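Local coordinates for protein type ii site-specific deoxyribonuclease (Klebsiella pneumoniae, PDB 6EKR) that probably cleaves double-stranded DNA at a specific palindromic sequence, as a Type IIP restriction endonuclease of the PD-(D/E)xK nuclease superfamily, at residues 84-88 with 106-110; 89-95 with 146-150; 189-193 with 293-297. The protein carries 2 engineered substitutions. All coordinates share one frame; numbering follows the deposited sequence.

Interaction 1: 84-88 with 106-110. With SO4 (sulfate ion), chain B.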
ATOM      1  N   GLY A  84      30.507 -22.329  -4.509  1.00 54.67           N
ATOM      2  CA  GLY A  84      29.100 -22.607  -4.254  1.00 54.95           C
ATOM      3  C   GLY A  84      28.252 -22.191  -5.440  1.00 55.41           C
ATOM      4  O   GLY A  84      27.469 -22.992  -5.968  1.00 55.29           O
ATOM      5  N   PHE A  85      28.447 -20.944  -5.874  1.00 55.80           N
ATOM      6  CA  PHE A  85      27.708 -20.344  -6.978  1.00 56.30           C
ATOM      7  C   PHE A  85      27.811 -21.154  -8.271  1.00 57.22           C
ATOM      8  O   PHE A  85      26.810 -21.341  -8.972  1.00 57.07           O
ATOM      9  CB  PHE A  85      28.188 -18.906  -7.212  1.00 56.02           C
ATOM     10  CG  PHE A  85      27.132 -18.000  -7.792  1.00 55.41           C
ATOM     11  CD1 PHE A  85      26.285 -17.274  -6.959  1.00 55.28           C
ATOM     12  CD2 PHE A  85      26.986 -17.870  -9.161  1.00 53.99           C
ATOM     13  CE1 PHE A  85      25.309 -16.445  -7.485  1.00 54.61           C
ATOM     14  CE2 PHE A  85      26.012 -17.050  -9.687  1.00 53.89           C
ATOM     15  CZ  PHE A  85      25.169 -16.338  -8.850  1.00 54.24           C
ATOM     16  N   ARG A  86      29.013 -21.641  -8.583  1.00 58.42           N
ATOM     17  CA  ARG A  86      29.223 -22.433  -9.806  1.00 59.93           C
ATOM     18  C   ARG A  86      28.466 -23.760  -9.807  1.00 60.01           C
ATOM     19  O   ARG A  86      27.935 -24.180 -10.834  1.00 60.14           O
ATOM     20  CB  ARG A  86      30.717 -22.654 -10.092  1.00 60.32           C
ATOM     21  CG  ARG A  86      31.494 -21.363 -10.434  1.00 63.80           C
ATOM     22  CD  ARG A  86      30.829 -20.567 -11.581  1.00 68.68           C
ATOM     23  NE  ARG A  86      31.128 -19.127 -11.529  1.00 71.65           N
ATOM     24  CZ  ARG A  86      30.516 -18.188 -12.259  1.00 72.17           C
ATOM     25  NH1 ARG A  86      29.546 -18.511 -13.119  1.00 71.99           N
ATOM     26  NH2 ARG A  86      30.879 -16.914 -12.127  1.00 71.85           N
ATOM     27  N   GLU A  87      28.418 -24.412  -8.652  1.00 60.43           N
ATOM     28  CA  GLU A  87      27.745 -25.697  -8.528  1.00 60.81           C
ATOM     29  C   GLU A  87      26.241 -25.487  -8.541  1.00 60.75           C
ATOM     30  O   GLU A  87      25.512 -26.227  -9.208  1.00 60.60           O
ATOM     31  CB  GLU A  87      28.217 -26.424  -7.271  1.00 60.99           C
ATOM     32  CG  GLU A  87      29.711 -26.739  -7.324  1.00 62.92           C
ATOM     33  CD  GLU A  87      30.282 -27.256  -6.019  1.00 64.65           C
ATOM     34  OE1 GLU A  87      31.166 -28.150  -6.083  1.00 64.81           O
ATOM     35  OE2 GLU A  87      29.857 -26.769  -4.944  1.00 65.08           O
ATOM     36  N   PHE A  88      25.786 -24.459  -7.824  1.00 60.69           N
ATOM     37  CA  PHE A  88      24.402 -24.009  -7.918  1.00 60.75           C
ATOM     38  C   PHE A  88      24.012 -23.801  -9.384  1.00 61.15           C
ATOM     39  O   PHE A  88      22.959 -24.252  -9.824  1.00 60.94           O
ATOM     40  CB  PHE A  88      24.192 -22.732  -7.087  1.00 60.41           C
ATOM     41  CG  PHE A  88      22.958 -21.945  -7.462  1.00 59.70           C
ATOM     42  CD1 PHE A  88      21.685 -22.443  -7.199  1.00 58.45           C
ATOM     43  CD2 PHE A  88      23.076 -20.699  -8.074  1.00 58.71           C
ATOM     44  CE1 PHE A  88      20.554 -21.720  -7.547  1.00 58.06           C
ATOM     45  CE2 PHE A  88      21.953 -19.971  -8.420  1.00 58.34           C
ATOM     46  CZ  PHE A  88      20.687 -20.485  -8.155  1.00 58.79           C
ATOM     47  N   ARG A 106      21.137 -24.948  -0.726  1.00 54.82           N
ATOM     48  CA  ARG A 106      22.234 -24.147  -1.241  1.00 53.78           C
ATOM     49  C   ARG A 106      21.743 -23.112  -2.253  1.00 52.86           C
ATOM     50  O   ARG A 106      22.271 -22.000  -2.306  1.00 52.57           O
ATOM     51  CB  ARG A 106      23.327 -25.033  -1.837  1.00 53.86           C
ATOM     52  CG  ARG A 106      24.577 -24.270  -2.212  1.00 54.02           C
ATOM     53  CD  ARG A 106      25.587 -25.170  -2.889  1.00 55.96           C
ATOM     54  NE  ARG A 106      25.029 -25.905  -4.030  1.00 56.24           N
ATOM     55  CZ  ARG A 106      25.672 -26.874  -4.676  1.00 56.03           C
ATOM     56  NH1 ARG A 106      26.897 -27.230  -4.298  1.00 56.56           N
ATOM     57  NH2 ARG A 106      25.088 -27.489  -5.692  1.00 55.19           N
ATOM     58  N   ALA A 107      20.738 -23.482  -3.049  1.00 51.66           N
ATOM     59  CA  ALA A 107      20.053 -22.525  -3.920  1.00 50.50           C
ATOM     60  C   ALA A 107      19.485 -21.402  -3.054  1.00 49.84           C
ATOM     61  O   ALA A 107      19.675 -20.210  -3.346  1.00 50.06           O
ATOM     62  CB  ALA A 107      18.959 -23.199  -4.710  1.00 50.13           C
ATOM     63  N   ASN A 108      18.832 -21.794  -1.964  1.00 48.49           N
ATOM     64  CA  ASN A 108      18.300 -20.846  -1.013  1.00 47.20           C
ATOM     65  C   ASN A 108      19.386 -19.953  -0.443  1.00 46.56           C
ATOM     66  O   ASN A 108      19.242 -18.736  -0.437  1.00 46.61           O
ATOM     67  CB  ASN A 108      17.574 -21.564   0.112  1.00 46.99           C
ATOM     68  CG  ASN A 108      16.576 -20.679   0.806  1.00 46.39           C
ATOM     69  OD1 ASN A 108      15.629 -20.203   0.185  1.00 45.78           O
ATOM     70  ND2 ASN A 108      16.769 -20.462   2.102  1.00 46.29           N
ATOM     71  N   LYS A 109      20.471 -20.562   0.017  1.00 45.74           N
ATOM     72  CA  LYS A 109      21.561 -19.820   0.634  1.00 45.44           C
ATOM     73  C   LYS A 109      22.271 -18.900  -0.355  1.00 44.88           C
ATOM     74  O   LYS A 109      22.715 -17.798   0.013  1.00 44.37           O
ATOM     75  CB  LYS A 109      22.573 -20.772   1.278  1.00 45.79           C
ATOM     76  CG  LYS A 109      22.205 -21.238   2.670  1.00 47.31           C
ATOM     77  CD  LYS A 109      23.403 -21.858   3.382  1.00 49.89           C
ATOM     78  CE  LYS A 109      22.977 -22.492   4.712  1.00 52.31           C
ATOM     79  NZ  LYS A 109      24.076 -22.595   5.735  1.00 52.57           N
ATOM     80  N   ILE A 110      22.383 -19.360  -1.605  1.00 44.35           N
ATOM     81  CA  ILE A 110      23.024 -18.574  -2.666  1.00 43.61           C
ATOM     82  C   ILE A 110      22.147 -17.358  -2.988  1.00 43.11           C
ATOM     83  O   ILE A 110      22.626 -16.221  -2.943  1.00 43.25           O
ATOM     84  CB  ILE A 110      23.331 -19.422  -3.957  1.00 43.63           C
ATOM     85  CG1 ILE A 110      24.499 -20.407  -3.748  1.00 42.87           C
ATOM     86  CG2 ILE A 110      23.615 -18.534  -5.156  1.00 43.89           C
ATOM     87  CD1 ILE A 110      25.800 -19.813  -3.256  1.00 40.90           C
TER
HETATM   88  S   SO4 B 401      30.034 -14.825  -8.820  1.00110.73           S
HETATM   89  O1  SO4 B 401      31.036 -15.881  -8.969  1.00110.66           O
HETATM   90  O2  SO4 B 401      29.892 -14.160 -10.113  1.00110.86           O
HETATM   91  O3  SO4 B 401      30.467 -13.866  -7.802  1.00110.29           O
HETATM   92  O4  SO4 B 401      28.742 -15.386  -8.430  1.00110.17           O
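Helices 84-88 and 106-110 pass at a closest axis distance of 10.0 Å with a signed crossing angle of -127°, bringing the CA atoms of F88 and A107 within 6.1 Å. They belong to helices 78-91 and 101-125, two consecutive helices joined by a loop and more nearly antiparallel than parallel. I110 fits between two phenylalanines. Its CG2 lies 3.5 Å from F85 CD1 and 3.7 Å from F88 CD2, while its CB sits over one face of the F88 ring, towards the rim. CD1 and CE1 of the same ring reach A107, with F88 CE1 3.6 Å from A107 CB. L290 of helix 286-298 touches both F88 and A107. At the outer end, R106 runs extended and then bends at chi3 (53°), which lays its guanidinium over the helix backbone at 84-88, with F88 N over one face. R106 NH1 makes a salt bridge to E87 OE2 at 3.1 Å, the carboxylate and guanidinium planes 40° apart. Beyond the helix pair lies a sulfate ion, probably from the crystallisation liquor; its O1 accepts a weak hydrogen bond from R86 NH2 at 3.3 Å.

Interaction 2: 89-95 with 146-150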
ATOM      1  N   ASN A  89      24.889 -23.142 -10.131  1.00 62.01           N
ATOM      2  CA  ASN A  89      24.672 -22.882 -11.550  1.00 63.00           C
ATOM      3  C   ASN A  89      24.517 -24.154 -12.386  1.00 63.56           C
ATOM      4  O   ASN A  89      23.662 -24.210 -13.272  1.00 63.66           O
ATOM      5  CB  ASN A  89      25.810 -22.008 -12.096  1.00 63.15           C
ATOM      6  CG  ASN A  89      25.590 -21.568 -13.536  1.00 63.28           C
ATOM      7  OD1 ASN A  89      24.458 -21.388 -13.985  1.00 63.54           O
ATOM      8  ND2 ASN A  89      26.685 -21.373 -14.261  1.00 63.76           N
ATOM      9  N   GLU A  90      25.342 -25.162 -12.103  1.00 64.30           N
ATOM     10  CA  GLU A  90      25.303 -26.428 -12.845  1.00 65.10           C
ATOM     11  C   GLU A  90      24.148 -27.332 -12.449  1.00 65.23           C
ATOM     12  O   GLU A  90      23.670 -28.120 -13.265  1.00 65.51           O
ATOM     13  CB  GLU A  90      26.623 -27.186 -12.726  1.00 65.22           C
ATOM     14  CG  GLU A  90      27.585 -26.885 -13.856  1.00 67.07           C
ATOM     15  CD  GLU A  90      29.031 -26.763 -13.399  1.00 68.86           C
ATOM     16  OE1 GLU A  90      29.319 -26.991 -12.200  1.00 69.09           O
ATOM     17  OE2 GLU A  90      29.879 -26.425 -14.254  1.00 69.82           O
ATOM     18  N   SER A  91      23.704 -27.223 -11.201  1.00 65.43           N
ATOM     19  CA  SER A  91      22.582 -28.021 -10.731  1.00 65.49           C
ATOM     20  C   SER A  91      21.256 -27.577 -11.361  1.00 65.79           C
ATOM     21  O   SER A  91      20.358 -28.402 -11.557  1.00 66.10           O
ATOM     22  CB  SER A  91      22.511 -28.022  -9.206  1.00 65.33           C
ATOM     23  OG  SER A  91      22.576 -26.710  -8.694  1.00 65.46           O
ATOM     24  N   LEU A  92      21.140 -26.292 -11.706  1.00 65.77           N
ATOM     25  CA  LEU A  92      19.961 -25.796 -12.424  1.00 66.02           C
ATOM     26  C   LEU A  92      19.768 -26.434 -13.815  1.00 66.79           C
ATOM     27  O   LEU A  92      18.636 -26.575 -14.276  1.00 66.75           O
ATOM     28  CB  LEU A  92      19.986 -24.273 -12.534  1.00 65.69           C
ATOM     29  CG  LEU A  92      19.987 -23.458 -11.237  1.00 64.99           C
ATOM     30  CD1 LEU A  92      20.527 -22.054 -11.463  1.00 63.13           C
ATOM     31  CD2 LEU A  92      18.595 -23.412 -10.621  1.00 64.78           C
ATOM     32  N   ARG A  93      20.867 -26.825 -14.468  1.00 67.76           N
ATOM     33  CA  ARG A  93      20.809 -27.533 -15.761  1.00 68.76           C
ATOM     34  C   ARG A  93      20.202 -28.937 -15.664  1.00 68.86           C
ATOM     35  O   ARG A  93      19.546 -29.406 -16.597  1.00 68.75           O
ATOM     36  CB  ARG A  93      22.199 -27.623 -16.403  1.00 69.24           C
ATOM     37  CG  ARG A  93      22.531 -26.499 -17.403  1.00 71.13           C
ATOM     38  CD  ARG A  93      23.096 -25.255 -16.714  1.00 73.56           C
ATOM     39  NE  ARG A  93      23.567 -24.256 -17.677  1.00 75.55           N
ATOM     40  CZ  ARG A  93      23.555 -22.942 -17.461  1.00 76.65           C
ATOM     41  NH1 ARG A  93      23.082 -22.457 -16.315  1.00 77.06           N
ATOM     42  NH2 ARG A  93      24.005 -22.108 -18.394  1.00 76.16           N
ATOM     43  N   ASP A  94      20.440 -29.605 -14.540  1.00 69.11           N
ATOM     44  CA  ASP A  94      19.833 -30.908 -14.272  1.00 69.34           C
ATOM     45  C   ASP A  94      19.021 -30.894 -12.965  1.00 68.98           C
ATOM     46  O   ASP A  94      19.315 -31.623 -12.009  1.00 68.85           O
ATOM     47  CB  ASP A  94      20.877 -32.049 -14.312  1.00 69.61           C
ATOM     48  CG  ASP A  94      22.120 -31.761 -13.462  1.00 70.76           C
ATOM     49  OD1 ASP A  94      22.166 -30.731 -12.755  1.00 72.37           O
ATOM     50  OD2 ASP A  94      23.064 -32.577 -13.503  1.00 71.78           O
ATOM     51  N   ILE A  95      18.002 -30.037 -12.939  1.00 68.59           N
ATOM     52  CA  ILE A  95      17.064 -29.975 -11.817  1.00 67.94           C
ATOM     53  C   ILE A  95      15.924 -30.966 -12.037  1.00 67.69           C
ATOM     54  O   ILE A  95      15.337 -31.457 -11.072  1.00 67.75           O
ATOM     55  CB  ILE A  95      16.527 -28.534 -11.565  1.00 67.83           C
ATOM     56  CG1 ILE A  95      15.624 -28.500 -10.328  1.00 67.57           C
ATOM     57  CG2 ILE A  95      15.803 -27.995 -12.793  1.00 67.58           C
ATOM     58  CD1 ILE A  95      15.217 -27.115  -9.881  1.00 67.69           C
ATOM     59  N   LYS A 146      16.492 -17.841 -16.021  1.00 52.52           N
ATOM     60  CA  LYS A 146      16.856 -17.965 -17.427  1.00 53.91           C
ATOM     61  C   LYS A 146      17.839 -19.102 -17.652  1.00 54.46           C
ATOM     62  O   LYS A 146      17.837 -19.737 -18.699  1.00 54.54           O
ATOM     63  CB  LYS A 146      17.454 -16.658 -17.935  1.00 54.11           C
ATOM     64  CG  LYS A 146      17.751 -16.648 -19.415  1.00 55.49           C
ATOM     65  CD  LYS A 146      16.492 -16.421 -20.224  1.00 58.52           C
ATOM     66  CE  LYS A 146      16.818 -16.223 -21.690  1.00 59.87           C
ATOM     67  NZ  LYS A 146      15.626 -15.803 -22.467  1.00 60.92           N
ATOM     68  N   TRP A 147      18.689 -19.351 -16.666  1.00 55.43           N
ATOM     69  CA  TRP A 147      19.626 -20.454 -16.740  1.00 56.37           C
ATOM     70  C   TRP A 147      18.863 -21.759 -16.703  1.00 57.36           C
ATOM     71  O   TRP A 147      19.221 -22.727 -17.367  1.00 57.40           O
ATOM     72  CB  TRP A 147      20.583 -20.425 -15.554  1.00 55.97           C
ATOM     73  CG  TRP A 147      21.672 -19.420 -15.655  1.00 55.47           C
ATOM     74  CD1 TRP A 147      22.210 -18.909 -16.795  1.00 55.07           C
ATOM     75  CD2 TRP A 147      22.388 -18.826 -14.571  1.00 54.82           C
ATOM     76  NE1 TRP A 147      23.207 -18.019 -16.489  1.00 54.86           N
ATOM     77  CE2 TRP A 147      23.337 -17.953 -15.128  1.00 54.72           C
ATOM     78  CE3 TRP A 147      22.316 -18.945 -13.183  1.00 54.59           C
ATOM     79  CZ2 TRP A 147      24.203 -17.201 -14.346  1.00 55.51           C
ATOM     80  CZ3 TRP A 147      23.174 -18.197 -12.411  1.00 55.20           C
ATOM     81  CH2 TRP A 147      24.106 -17.338 -12.991  1.00 55.43           C
HETATM   82  N   MSE A 148      17.804 -21.771 -15.906  1.00 58.57           N
HETATM   83  CA  MSE A 148      17.078 -22.986 -15.586  1.00 60.40           C
HETATM   84  C   MSE A 148      16.146 -23.448 -16.690  1.00 60.10           C
HETATM   85  O   MSE A 148      16.311 -24.536 -17.231  1.00 60.78           O
HETATM   86  CB  MSE A 148      16.287 -22.781 -14.306  1.00 59.99           C
HETATM   87  CG  MSE A 148      15.703 -24.043 -13.745  1.00 61.48           C
HETATM   88 SE   MSE A 148      14.849 -23.660 -12.075  1.00 64.77          SE
HETATM   89  CE  MSE A 148      13.438 -22.509 -12.731  1.00 62.64           C
ATOM     90  N   ILE A 149      15.153 -22.634 -17.008  1.00 59.96           N
ATOM     91  CA  ILE A 149      14.200 -22.981 -18.048  1.00 59.82           C
ATOM     92  C   ILE A 149      14.420 -22.066 -19.231  1.00 60.09           C
ATOM     93  O   ILE A 149      13.610 -21.187 -19.488  1.00 60.29           O
ATOM     94  CB  ILE A 149      12.759 -22.794 -17.559  1.00 59.66           C
ATOM     95  CG1 ILE A 149      12.561 -21.362 -17.063  1.00 59.36           C
ATOM     96  CG2 ILE A 149      12.438 -23.782 -16.460  1.00 59.29           C
ATOM     97  CD1 ILE A 149      11.233 -21.115 -16.403  1.00 59.47           C
ATOM     98  N   PRO A 150      15.519 -22.254 -19.953  1.00 60.22           N
ATOM     99  CA  PRO A 150      15.854 -21.265 -20.985  1.00 60.33           C
ATOM    100  C   PRO A 150      15.016 -21.354 -22.258  1.00 60.65           C
ATOM    101  O   PRO A 150      15.291 -20.636 -23.212  1.00 60.52           O
ATOM    102  CB  PRO A 150      17.309 -21.600 -21.338  1.00 60.30           C
ATOM    103  CG  PRO A 150      17.744 -22.641 -20.367  1.00 60.32           C
ATOM    104  CD  PRO A 150      16.531 -23.318 -19.886  1.00 60.28           C
TER
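W147 meets three side chains of 89-95, each in its own way. N89 sends its amide oxygen over one face of the indole: OD1 stands 3.3 Å above the ring plane, displaced towards the rim and nearest to CD2 and CE3, with the amide and ring planes 46° apart. CG of N89 is turned anti to the backbone N (chi1 -174°), which carries the amide forward to the indole although the CB does not point at it. L92 takes the rim instead. Its CD1 lies near the ring plane, 4.0 Å from W147 CE3. The third partner, R93, starts out away from the other segment but bends at chi2 (86°) and returns, setting NH1 3.3 Å from W147 CB. Its guanidinium meets the indole obliquely, while W147 O lies over one guanidinium face.

The contact joins the C-terminal part of helix 78-91 and the loop after it to the last turn of helix 132-148, in the helical part of the nuclease; I149 is the first residue there to leave helical geometry. I22 and L26 of helix 22-39 also touch W147.

M148, a selenomethionine, carries the inner half. L92 CD2 approaches its SE at 4.0 Å, the two side chains crossing at about a right angle, and I95 CG2 rests 4.1 Å from M148 CG. The methyl end of M148 leads away from 89-95. L290 of helix 286-298 lies against both L92 and M148. No hydrogen bond links the two segments, and the backbone of L92 meets M148 through its carbonyl oxygen, 3.9 Å from M148 CG.

Interaction 3: 189-193 with 293-297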
ATOM      1  N   ALA A 189      -0.452 -20.715 -20.929  1.00 57.98           N
ATOM      2  CA  ALA A 189      -0.365 -20.503 -19.494  1.00 56.80           C
ATOM      3  C   ALA A 189       0.991 -19.891 -19.163  1.00 56.14           C
ATOM      4  O   ALA A 189       1.992 -20.148 -19.846  1.00 55.92           O
ATOM      5  CB  ALA A 189      -0.558 -21.799 -18.744  1.00 56.70           C
ATOM      6  N   SER A 190       1.011 -19.077 -18.113  1.00 55.09           N
ATOM      7  CA  SER A 190       2.219 -18.386 -17.695  1.00 53.98           C
ATOM      8  C   SER A 190       2.191 -18.112 -16.210  1.00 53.05           C
ATOM      9  O   SER A 190       1.120 -18.057 -15.595  1.00 52.94           O
ATOM     10  CB  SER A 190       2.345 -17.062 -18.443  1.00 54.18           C
ATOM     11  OG  SER A 190       1.091 -16.410 -18.505  1.00 55.23           O
ATOM     12  N   VAL A 191       3.379 -17.941 -15.640  1.00 51.92           N
ATOM     13  CA  VAL A 191       3.515 -17.530 -14.250  1.00 50.65           C
ATOM     14  C   VAL A 191       3.762 -16.035 -14.142  1.00 49.83           C
ATOM     15  O   VAL A 191       4.198 -15.388 -15.093  1.00 49.24           O
ATOM     16  CB  VAL A 191       4.650 -18.275 -13.534  1.00 50.81           C
ATOM     17  CG1 VAL A 191       4.443 -19.761 -13.646  1.00 50.93           C
ATOM     18  CG2 VAL A 191       6.010 -17.883 -14.101  1.00 50.36           C
ATOM     19  N   VAL A 192       3.453 -15.501 -12.969  1.00 49.08           N
ATOM     20  CA  VAL A 192       3.701 -14.115 -12.640  1.00 48.38           C
ATOM     21  C   VAL A 192       4.391 -14.113 -11.291  1.00 47.87           C
ATOM     22  O   VAL A 192       3.812 -14.539 -10.290  1.00 47.75           O
ATOM     23  CB  VAL A 192       2.400 -13.321 -12.547  1.00 48.43           C
ATOM     24  CG1 VAL A 192       2.685 -11.896 -12.136  1.00 48.77           C
ATOM     25  CG2 VAL A 192       1.666 -13.342 -13.875  1.00 49.02           C
ATOM     26  N   ILE A 193       5.634 -13.646 -11.268  1.00 47.23           N
ATOM     27  CA  ILE A 193       6.436 -13.678 -10.050  1.00 46.68           C
ATOM     28  C   ILE A 193       6.643 -12.280  -9.441  1.00 46.79           C
ATOM     29  O   ILE A 193       7.545 -11.547  -9.840  1.00 46.61           O
ATOM     30  CB  ILE A 193       7.767 -14.412 -10.270  1.00 46.35           C
ATOM     31  CG1 ILE A 193       7.488 -15.806 -10.853  1.00 46.01           C
ATOM     32  CG2 ILE A 193       8.549 -14.487  -8.961  1.00 45.49           C
ATOM     33  CD1 ILE A 193       8.601 -16.369 -11.712  1.00 44.49           C
ATOM     34  N   ILE A 293       8.699 -23.834  -9.770  1.00 51.23           N
ATOM     35  CA  ILE A 293       8.545 -23.105 -11.021  1.00 51.19           C
ATOM     36  C   ILE A 293       8.898 -24.012 -12.194  1.00 51.47           C
ATOM     37  O   ILE A 293       8.164 -24.061 -13.174  1.00 51.62           O
ATOM     38  CB  ILE A 293       9.367 -21.776 -11.030  1.00 51.07           C
ATOM     39  CG1 ILE A 293       8.688 -20.716 -10.144  1.00 50.70           C
ATOM     40  CG2 ILE A 293       9.595 -21.244 -12.453  1.00 50.43           C
ATOM     41  CD1 ILE A 293       7.358 -20.168 -10.665  1.00 49.81           C
ATOM     42  N   TYR A 294      10.005 -24.741 -12.081  1.00 51.64           N
ATOM     43  CA  TYR A 294      10.420 -25.668 -13.123  1.00 51.88           C
ATOM     44  C   TYR A 294       9.359 -26.721 -13.316  1.00 52.03           C
ATOM     45  O   TYR A 294       8.927 -26.980 -14.442  1.00 52.48           O
ATOM     46  CB  TYR A 294      11.723 -26.348 -12.742  1.00 52.39           C
ATOM     47  CG  TYR A 294      12.168 -27.431 -13.702  1.00 53.34           C
ATOM     48  CD1 TYR A 294      13.030 -27.137 -14.754  1.00 54.02           C
ATOM     49  CD2 TYR A 294      11.742 -28.752 -13.551  1.00 53.48           C
ATOM     50  CE1 TYR A 294      13.455 -28.118 -15.625  1.00 54.14           C
ATOM     51  CE2 TYR A 294      12.154 -29.737 -14.421  1.00 53.30           C
ATOM     52  CZ  TYR A 294      13.015 -29.413 -15.453  1.00 54.12           C
ATOM     53  OH  TYR A 294      13.445 -30.381 -16.330  1.00 55.27           O
ATOM     54  N   SER A 295       8.948 -27.329 -12.208  1.00 51.90           N
ATOM     55  CA  SER A 295       7.904 -28.332 -12.202  1.00 52.01           C
ATOM     56  C   SER A 295       6.678 -27.856 -12.980  1.00 52.20           C
ATOM     57  O   SER A 295       6.124 -28.613 -13.772  1.00 52.25           O
ATOM     58  CB  SER A 295       7.548 -28.694 -10.760  1.00 51.99           C
ATOM     59  OG  SER A 295       6.282 -29.319 -10.666  1.00 52.81           O
ATOM     60  N   PHE A 296       6.285 -26.597 -12.765  1.00 52.64           N
ATOM     61  CA  PHE A 296       5.133 -25.976 -13.437  1.00 52.79           C
ATOM     62  C   PHE A 296       5.264 -26.040 -14.939  1.00 53.92           C
ATOM     63  O   PHE A 296       4.299 -26.365 -15.643  1.00 54.06           O
ATOM     64  CB  PHE A 296       4.961 -24.509 -13.008  1.00 51.89           C
ATOM     65  CG  PHE A 296       3.864 -23.771 -13.747  1.00 49.83           C
ATOM     66  CD1 PHE A 296       2.561 -23.769 -13.264  1.00 48.11           C
ATOM     67  CD2 PHE A 296       4.142 -23.070 -14.919  1.00 48.30           C
ATOM     68  CE1 PHE A 296       1.546 -23.092 -13.940  1.00 47.91           C
ATOM     69  CE2 PHE A 296       3.136 -22.387 -15.604  1.00 47.24           C
ATOM     70  CZ  PHE A 296       1.840 -22.394 -15.114  1.00 48.39           C
ATOM     71  N   PHE A 297       6.456 -25.718 -15.423  1.00 55.25           N
ATOM     72  CA  PHE A 297       6.695 -25.658 -16.849  1.00 56.93           C
ATOM     73  C   PHE A 297       6.947 -27.026 -17.471  1.00 58.70           C
ATOM     74  O   PHE A 297       6.613 -27.244 -18.647  1.00 59.13           O
ATOM     75  CB  PHE A 297       7.802 -24.662 -17.173  1.00 56.11           C
ATOM     76  CG  PHE A 297       7.350 -23.230 -17.113  1.00 55.17           C
ATOM     77  CD1 PHE A 297       6.693 -22.649 -18.194  1.00 53.79           C
ATOM     78  CD2 PHE A 297       7.564 -22.468 -15.972  1.00 53.59           C
ATOM     79  CE1 PHE A 297       6.273 -21.335 -18.145  1.00 52.52           C
ATOM     80  CE2 PHE A 297       7.147 -21.159 -15.914  1.00 53.16           C
ATOM     81  CZ  PHE A 297       6.499 -20.589 -17.007  1.00 53.71           C
TER
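V191 sits against two aromatic rings of helix 293-297, and the tightly packed part of the contact gathers round it. Its CG1 lies over one face of F296 in a CH-pi contact, 3.8 Å from the ring centroid and 23° off the ring normal, shifted towards the CD2-CE2 side. The same methyl is 3.8 Å from F297 CE2, while CG2, the other branch, stands in the plane of the F297 ring at its edge. With chi1 of -56°, CG1 is anti to the carbonyl carbon and CG2 lies between the backbone N and the carbonyl carbon, which brings CG1 to F296 and CG2 to F297. The two rings are themselves turned against each other: F296 CD2 lies above one face of F297, displaced towards its rim.

The packing is looser to either end of V191. Towards the start of the strand, A189 CB comes no nearer to F296 than 4.4 Å, at CZ, and the CB of S190 points away from the helix. Towards the other end, I193 and I293 reach for one another tip to tip, their CD1 atoms 4.1 Å apart; L145 of helix 132-148 touches both. Every residue in the contact is buried, so the solvent side belongs to the outer surface of the helix, where Y294 and S295 are partly exposed.

Strand 190-193 and helix 293-297 run nearly antiparallel, 162° between their directions, with 9.9 Å between axes at closest approach. A189, just before the strand, and V191 and I193 in it point their CB atoms to the helix, whereas that of V192 points away from it. F223 and F225 of the adjoining strand 222-227 extend the apolar layer. A helix laid in this way on a mixed five-stranded sheet is consistent with the alpha/beta core of PD-(D/E)xK nucleases.

In the fold
Interactions 1 and 2 share helix 78-91, which meets helix 101-125 in the first and the end of helix 132-148 in the second; they touch where F85 CE2 packs on W147 CH2. Both are partly buried, with apolar interiors and polar margins: an ionic pair in 84-88/106-110, an amide oxygen and a guanidinium round an indole in 89-95/146-150. Interaction 3 is wholly buried and apolar, and joins the sheet to helix 286-298. That helix ties it to interaction 2 through Y294, which packs on I95 and I149, while its L290 also reaches interaction 1. Interactions 1 and 3 do not touch, their nearest atoms lying about 11 Å apart.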